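Local coordinates for protein haloalkane dehalogenase (Mycobacterium rhodesiae, PDB 4MJ3) that probably hydrolyses carbon-halogen bonds in haloalkanes, releasing an alcohol and a halide, as an enzyme of the alpha/beta hydrolase fold, at residues 5-8 and 9-12; 96-99 and 100-104. All coordinates share one frame; numbering follows the deposited sequence.

Interaction 1 of 2, residues 5-8 and 9-12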
loop_
_atom_site.group_PDB
_atom_site.type_symbol
_atom_site.label_atom_id
_atom_site.label_comp_id
_atom_site.label_asym_id
_atom_site.label_seq_id
_atom_site.Cartn_x
_atom_site.Cartn_y
_atom_site.Cartn_z
ATOM N N ARG A 5 -3.962 17.789 -10.358
ATOM C CA ARG A 5 -4.134 16.528 -11.093
ATOM C C ARG A 5 -2.996 16.384 -12.103
ATOM O O ARG A 5 -2.736 17.288 -12.897
ATOM C CB ARG A 5 -5.460 16.508 -11.839
ATOM C CG ARG A 5 -5.715 15.228 -12.630
ATOM C CD ARG A 5 -7.145 15.148 -13.137
ATOM N NE ARG A 5 -8.101 15.053 -12.034
ATOM C CZ ARG A 5 -9.429 15.085 -12.166
ATOM N NH1 ARG A 5 -10.004 15.151 -13.373
ATOM N NH2 ARG A 5 -10.186 14.983 -11.084
ATOM N N THR A 6 -2.318 15.241 -12.064
ATOM C CA THR A 6 -1.159 15.003 -12.924
ATOM C C THR A 6 -1.658 14.874 -14.352
ATOM O O THR A 6 -2.618 14.143 -14.588
ATOM C CB THR A 6 -0.406 13.706 -12.521
ATOM O OG1 THR A 6 -0.010 13.803 -11.146
ATOM C CG2 THR A 6 0.820 13.524 -13.370
ATOM N N PRO A 7 -1.070 15.619 -15.285
ATOM C CA PRO A 7 -1.548 15.476 -16.677
ATOM C C PRO A 7 -1.463 14.048 -17.216
ATOM O O PRO A 7 -0.490 13.348 -16.956
ATOM C CB PRO A 7 -0.615 16.392 -17.465
ATOM C CG PRO A 7 -0.112 17.372 -16.468
ATOM C CD PRO A 7 -0.050 16.657 -15.154
ATOM N N ASP A 8 -2.462 13.629 -17.989
ATOM C CA ASP A 8 -2.505 12.274 -18.546
ATOM C C ASP A 8 -1.330 11.950 -19.449
ATOM O O ASP A 8 -0.935 10.793 -19.535
ATOM C CB ASP A 8 -3.824 12.019 -19.298
ATOM C CG ASP A 8 -4.916 11.529 -18.377
ATOM O OD1 ASP A 8 -4.580 11.009 -17.307
ATOM O OD2 ASP A 8 -6.098 11.640 -18.713
ATOM N N GLU A 9 -0.757 12.963 -20.089
ATOM C CA GLU A 9 0.423 12.761 -20.939
ATOM C C GLU A 9 1.605 12.134 -20.170
ATOM O O GLU A 9 2.452 11.470 -20.759
ATOM C CB GLU A 9 0.840 14.068 -21.594
ATOM C CG GLU A 9 -0.201 14.571 -22.631
ATOM C CD GLU A 9 -1.330 15.414 -22.034
ATOM O OE1 GLU A 9 -1.483 15.440 -20.796
ATOM O OE2 GLU A 9 -2.086 16.044 -22.807
ATOM N N ARG A 10 1.636 12.288 -18.854
ATOM C CA ARG A 10 2.722 11.689 -18.063
ATOM C C ARG A 10 2.673 10.173 -18.069
ATOM O O ARG A 10 3.687 9.520 -17.781
ATOM C CB ARG A 10 2.687 12.196 -16.609
ATOM C CG ARG A 10 2.942 13.689 -16.460
ATOM C CD ARG A 10 4.415 14.049 -16.606
ATOM N NE ARG A 10 5.215 13.549 -15.485
ATOM C CZ ARG A 10 6.509 13.810 -15.315
ATOM N NH1 ARG A 10 7.174 14.538 -16.217
ATOM N NH2 ARG A 10 7.156 13.326 -14.263
ATOM N N PHE A 11 1.510 9.592 -18.382
ATOM C CA PHE A 11 1.312 8.141 -18.228
ATOM C C PHE A 11 1.261 7.399 -19.561
ATOM O O PHE A 11 0.861 6.240 -19.608
ATOM C CB PHE A 11 0.053 7.886 -17.404
ATOM C CG PHE A 11 0.073 8.567 -16.070
ATOM C CD1 PHE A 11 0.848 8.057 -15.051
ATOM C CD2 PHE A 11 -0.603 9.755 -15.858
ATOM C CE1 PHE A 11 0.894 8.685 -13.811
ATOM C CE2 PHE A 11 -0.571 10.389 -14.634
ATOM C CZ PHE A 11 0.201 9.856 -13.614
ATOM N N THR A 12 1.721 8.059 -20.620
ATOM C CA THR A 12 1.701 7.462 -21.958
ATOM C C THR A 12 2.747 6.339 -22.060
ATOM O O THR A 12 3.883 6.475 -21.606
ATOM C CB THR A 12 1.848 8.518 -23.074
ATOM O OG1 THR A 12 3.010 9.317 -22.856
ATOM C CG2 THR A 12 0.617 9.398 -23.100
#
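Thr6 and Pro7 meet Glu9, Arg10 and Phe11 round a short 3-10 turn in the N-terminal loop that leads from strand 3-4 to strand 22-27. Pro7 suits the entry to such a turn, because its ring fixes phi and its nitrogen has no hydrogen to leave unpaired.

Glu9 bends at chi2 (86°), which folds its carboxylate back beside the chain it follows: OE1 lies 3.6 Å from Pro7 CB. Glu9 is exposed, so its charged end can stay in water.

Arg10 makes the first i to i+3 bond of the turn, its N donating to Pro7 O at 3.0 Å. The donor stands well above the carbonyl plane, 46° out of it, as the tight winding demands. Its aliphatic root does a second job, with CG lying 3.8 Å from Thr6 CG2. Beyond that the chain turns away, and the guanidinium binds the backbone oxygens of Asp197 and Ala198, tying the turn to the end of helix 190-197.

Phe11 N makes the second, overlapping i to i+3 bond, to Asp8 O, again at 3.0 Å, while Asp8 OD1 forms a salt bridge with Arg86. The buried Phe11 ring reaches back across Thr6 at about a right angle, CE2 3.7 Å from Thr6 CG2. This works because Thr6 sets CG2 anti to its backbone N and OG1 beside it: the methyl serves the phenyl ring, and the hydroxyl bonds to Pro199 O and Lys89 NZ.

Thr12 turns its own hydroxyl back on the turn, OG1 donating to Glu9 O at 3.1 Å with a C=O...donor angle of 147°.

Interaction 2 of 2, residues 96-99 and 100-104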
loop_
_atom_site.group_PDB
_atom_site.type_symbol
_atom_site.label_atom_id
_atom_site.label_comp_id
_atom_site.label_asym_id
_atom_site.label_seq_id
_atom_site.Cartn_x
_atom_site.Cartn_y
_atom_site.Cartn_z
ATOM N N TYR A 96 -2.592 16.031 4.378
ATOM C CA TYR A 96 -2.369 14.598 4.490
ATOM C C TYR A 96 -2.187 14.233 5.954
ATOM O O TYR A 96 -1.274 14.742 6.646
ATOM C CB TYR A 96 -1.144 14.159 3.700
ATOM C CG TYR A 96 -1.217 14.441 2.222
ATOM C CD1 TYR A 96 -0.805 15.670 1.719
ATOM C CD2 TYR A 96 -1.704 13.502 1.339
ATOM C CE1 TYR A 96 -0.857 15.945 0.356
ATOM C CE2 TYR A 96 -1.747 13.754 -0.035
ATOM C CZ TYR A 96 -1.329 14.977 -0.510
ATOM O OH TYR A 96 -1.336 15.260 -1.841
ATOM N N THR A 97 -3.057 13.349 6.428
ATOM C CA THR A 97 -2.965 12.784 7.779
ATOM C C THR A 97 -3.303 11.311 7.681
ATOM O O THR A 97 -3.842 10.840 6.670
ATOM C CB THR A 97 -3.959 13.418 8.772
ATOM O OG1 THR A 97 -5.298 13.070 8.405
ATOM C CG2 THR A 97 -3.819 14.944 8.848
ATOM N N TYR A 98 -2.947 10.563 8.719
ATOM C CA TYR A 98 -3.230 9.124 8.746
ATOM C C TYR A 98 -4.747 8.924 8.632
ATOM O O TYR A 98 -5.234 8.152 7.781
ATOM C CB TYR A 98 -2.670 8.537 10.029
ATOM C CG TYR A 98 -2.341 7.055 10.064
ATOM C CD1 TYR A 98 -3.171 6.094 9.488
ATOM C CD2 TYR A 98 -1.176 6.624 10.687
ATOM C CE1 TYR A 98 -2.861 4.742 9.578
ATOM C CE2 TYR A 98 -0.872 5.283 10.777
ATOM C CZ TYR A 98 -1.712 4.351 10.223
ATOM O OH TYR A 98 -1.382 2.996 10.346
ATOM N N GLN A 99 -5.496 9.711 9.413
ATOM C CA GLN A 99 -6.966 9.661 9.389
ATOM C C GLN A 99 -7.528 9.940 7.999
ATOM O O GLN A 99 -8.418 9.222 7.539
ATOM C CB GLN A 99 -7.574 10.672 10.364
ATOM C CG GLN A 99 -9.088 10.593 10.487
ATOM C CD GLN A 99 -9.543 9.292 11.102
ATOM O OE1 GLN A 99 -9.219 8.998 12.257
ATOM N NE2 GLN A 99 -10.249 8.476 10.325
ATOM N N ALA A 100 -6.985 10.952 7.318
ATOM C CA ALA A 100 -7.491 11.327 6.017
ATOM C C ALA A 100 -7.283 10.196 5.010
ATOM O O ALA A 100 -8.188 9.915 4.193
ATOM C CB ALA A 100 -6.834 12.614 5.528
ATOM N N HIS A 101 -6.108 9.565 5.044
ATOM C CA HIS A 101 -5.813 8.468 4.114
ATOM C C HIS A 101 -6.732 7.275 4.349
ATOM O O HIS A 101 -7.206 6.643 3.394
ATOM C CB HIS A 101 -4.351 8.025 4.222
ATOM C CG HIS A 101 -3.406 8.869 3.426
ATOM N ND1 HIS A 101 -3.437 8.923 2.052
ATOM C CD2 HIS A 101 -2.399 9.681 3.811
ATOM C CE1 HIS A 101 -2.469 9.710 1.622
ATOM N NE2 HIS A 101 -1.829 10.187 2.671
ATOM N N VAL A 102 -6.967 6.976 5.613
ATOM C CA VAL A 102 -7.885 5.915 6.006
ATOM C C VAL A 102 -9.280 6.220 5.468
ATOM O O VAL A 102 -9.919 5.341 4.870
ATOM C CB VAL A 102 -7.870 5.731 7.534
ATOM C CG1 VAL A 102 -9.071 4.931 8.030
ATOM C CG2 VAL A 102 -6.565 5.064 7.950
ATOM N N ASP A 103 -9.750 7.451 5.670
ATOM C CA ASP A 103 -11.099 7.824 5.229
ATOM C C ASP A 103 -11.208 7.826 3.696
ATOM O O ASP A 103 -12.221 7.369 3.112
ATOM C CB ASP A 103 -11.523 9.180 5.805
ATOM C CG ASP A 103 -11.776 9.131 7.320
ATOM O OD1 ASP A 103 -11.982 8.024 7.862
ATOM O OD2 ASP A 103 -11.712 10.194 7.964
ATOM N N TRP A 104 -10.184 8.335 3.038
ATOM C CA TRP A 104 -10.175 8.356 1.565
ATOM C C TRP A 104 -10.160 6.948 0.983
ATOM O O TRP A 104 -10.938 6.621 0.080
ATOM C CB TRP A 104 -8.968 9.134 1.041
ATOM C CG TRP A 104 -9.036 10.609 1.222
ATOM C CD1 TRP A 104 -10.137 11.401 1.135
ATOM C CD2 TRP A 104 -7.925 11.480 1.480
ATOM N NE1 TRP A 104 -9.777 12.725 1.311
ATOM C CE2 TRP A 104 -8.428 12.803 1.516
ATOM C CE3 TRP A 104 -6.552 11.277 1.634
ATOM C CZ2 TRP A 104 -7.603 13.911 1.736
ATOM C CZ3 TRP A 104 -5.730 12.373 1.842
ATOM C CH2 TRP A 104 -6.264 13.677 1.917
#
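With chi1 at 67°, Thr97 OG1 sits between its own N and carbonyl carbon, from where it accepts a hydrogen bond from Ala100 N at 2.9 Å; in Gln99, CG anti to the backbone N and a bend at chi2 (66°) carry the amide back to Asp103. These are the N-cap of helix 98-112 and a side-chain pair across its first turn. Threonine suits the cap because its short hydroxyl can stand in for the missing carbonyl, and Ala100 CB lies 3.3 Å from the same oxygen, Thr97 OG1. The regular helical bonds then begin with His101 N to Thr97 O at 3.1 Å.

On the exposed side, Gln99 NE2 makes two weak bonds to the Asp103 carboxylate, 3.0 Å to OD1 and 3.3 Å to OD2, with amide and carboxylate planes 34° apart.

The buried side is aromatic. His101 NE2 comes to the edge of the Tyr96 ring, 3.6 Å from CD2, and Trp104 CZ3 lies above one face of the imidazole, offset toward its rim. Tyr98 takes Val102 CG2 at its ring edge, 3.9 Å from CD1.

Tyr96 OH reaches Pro90 O, at the end of strand 89-90, whereas Tyr98 OH bonds Leu127 O. His101 and Val102 pack against helix 124-135, joining two neighbouring helices of the alpha/beta hydrolase fold.

Interactions 1 and 2 are both local, each lying within one run of chain, yet they occupy different places. Residues 5-12 form a peripheral turn, centred about 21 Å from the centre of the chain, whereas residues 96-104, which lead into and start helix 98-112, are centred about 13 Å from it. The two have no element in common and do not touch, their nearest atoms being about 9 Å apart. In the 3-10 turn, i to i+3 backbone bonds suffice, and polar side chains attach it to surrounding loops, a helix end and strand 89-90. Residues 96-104 add a hydroxyl cap and i to i+4 bonds. Phe11 in the first and Tyr96, Tyr98, His101 and Trp104 in the second are buried, while Glu9 and Asp103 are exposed.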